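NAD-dependent aldehyde dehydrogenase (Sinorhizobium meliloti, PDB 3U4J) oxidises aldehydes to carboxylic acids, using NAD as the hydride acceptor. Local coordinates at the interface of chains A and B. Sequence-based numbering; all coordinates share one arbitrary frame. Chains: chain A/B, NAD-dependent aldehyde dehydrogenase.

The interface of chains A and B. Residues chain A 257-258, 261-262; chain B 257-258, 261-262.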
loop_
_atom_site.group_PDB
_atom_site.type_symbol
_atom_site.label_atom_id
_atom_site.label_comp_id
_atom_site.label_asym_id
_atom_site.label_seq_id
_atom_site.Cartn_x
_atom_site.Cartn_y
_atom_site.Cartn_z
ATOM N N GLY A 257 -6.006 -30.765 -2.347
ATOM C CA GLY A 257 -6.886 -29.769 -1.755
ATOM C C GLY A 257 -7.912 -30.409 -0.822
ATOM O O GLY A 257 -8.073 -29.977 0.313
ATOM N N GLU A 258 -8.586 -31.463 -1.273
ATOM C CA GLU A 258 -9.608 -32.075 -0.402
ATOM C C GLU A 258 -8.980 -32.625 0.879
ATOM O O GLU A 258 -9.538 -32.463 1.973
ATOM C CB GLU A 258 -10.361 -33.191 -1.111
ATOM C CG GLU A 258 -10.700 -32.903 -2.570
ATOM C CD GLU A 258 -11.299 -34.114 -3.266
ATOM O OE1 GLU A 258 -12.070 -34.857 -2.605
ATOM O OE2 GLU A 258 -11.031 -34.297 -4.473
ATOM N N ALA A 261 -8.040 -29.833 3.212
ATOM C CA ALA A 261 -9.197 -29.189 3.849
ATOM C C ALA A 261 -9.639 -29.947 5.116
ATOM O O ALA A 261 -10.221 -29.358 6.033
ATOM C CB ALA A 261 -10.329 -29.057 2.874
ATOM N N ARG A 262 -9.335 -31.245 5.172
ATOM C CA ARG A 262 -9.700 -32.034 6.371
ATOM C C ARG A 262 -9.079 -31.477 7.627
ATOM O O ARG A 262 -9.613 -31.651 8.712
ATOM C CB ARG A 262 -9.336 -33.508 6.227
ATOM C CG ARG A 262 -10.002 -34.161 5.088
ATOM C CD ARG A 262 -9.555 -35.603 4.914
ATOM N NE ARG A 262 -10.009 -36.080 3.611
ATOM C CZ ARG A 262 -9.510 -37.122 2.955
ATOM N NH1 ARG A 262 -8.510 -37.839 3.456
ATOM N NH2 ARG A 262 -10.004 -37.435 1.771
ATOM N N GLY B 257 -15.194 -27.299 3.221
ATOM C CA GLY B 257 -13.881 -27.101 2.605
ATOM C C GLY B 257 -13.480 -28.279 1.750
ATOM O O GLY B 257 -12.945 -28.104 0.669
ATOM N N GLU B 258 -13.744 -29.497 2.211
ATOM C CA GLU B 258 -13.426 -30.669 1.394
ATOM C C GLU B 258 -14.256 -30.756 0.137
ATOM O O GLU B 258 -13.728 -31.038 -0.944
ATOM C CB GLU B 258 -13.667 -31.956 2.157
ATOM C CG GLU B 258 -12.752 -32.203 3.302
ATOM C CD GLU B 258 -13.095 -33.538 3.949
ATOM O OE1 GLU B 258 -13.023 -34.584 3.234
ATOM O OE2 GLU B 258 -13.459 -33.509 5.147
ATOM N N ALA B 261 -13.113 -28.034 -2.312
ATOM C CA ALA B 261 -11.833 -28.401 -2.959
ATOM C C ALA B 261 -12.021 -29.260 -4.199
ATOM O O ALA B 261 -11.227 -29.181 -5.134
ATOM C CB ALA B 261 -10.890 -29.087 -1.973
ATOM N N ARG B 262 -13.080 -30.061 -4.250
ATOM C CA ARG B 262 -13.250 -30.948 -5.417
ATOM C C ARG B 262 -13.399 -30.206 -6.733
ATOM O O ARG B 262 -13.138 -30.769 -7.800
ATOM C CB ARG B 262 -14.453 -31.878 -5.247
ATOM C CG ARG B 262 -14.309 -32.799 -4.067
ATOM C CD ARG B 262 -15.613 -33.526 -3.809
ATOM N NE ARG B 262 -15.539 -34.281 -2.567
ATOM C CZ ARG B 262 -16.598 -34.768 -1.933
ATOM N NH1 ARG B 262 -17.812 -34.577 -2.425
ATOM N NH2 ARG B 262 -16.445 -35.445 -0.805
#
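Helix 250-261 of chain A packs against the same helix of chain B across a two-fold axis, forming a helix-to-helix contact within the tetramer of the deposited assembly. A:Glu258 and B:Glu258 bury the most surface in this patch, and each runs past the axis to the arginine that follows the partner helix. In A:Glu258 the CG is anti to the carbonyl carbon (chi1 -40°), and the chain then runs extended, so the carboxylate comes across the stem of B:Arg262. Its carboxylate carbon CD lies 3.4 Å from the methylene CG of B:Arg262, while OE1 forms a salt bridge to the guanidinium NE at 3.5 Å. Glutamate suits the site because its two methylenes span the gap, with CG near CB of B:Ala261, and its tip supplies the charge for B:Arg262. The two side chains cross at about a right angle and their charged planes are 67° apart, so the two groups do not form the coplanar, two-pronged pair; OE1 meets NE instead. Arginine suits this place because its long aliphatic stem offers a packing surface before the charge is reached. In the twin, A:Arg262 is extended from CG to NE, and its NE gives a weak hydrogen bond to OE1 of B:Glu258, 3.4 Å away, within the matching salt bridge. The glutamates bring like charges near the axis, with A:Glu258 OE1 and B:Glu258 OE1 5.9 Å apart; the arginines are likely to offset this repulsion. An alanine in place of A:Glu258 would remove the carboxylate and would probably leave B:Arg262 without its salt bridge and its stem less well packed. Glycine and alanine suit the place where the backbones come close, since a hydrogen and a methyl take little room there: CB of A:Ala261 meets the carbonyl carbon C of B:Gly257 at 3.4 Å. In the reciprocal contact, CB of B:Ala261 touches the main-chain N of A:Glu258 at 3.4 Å.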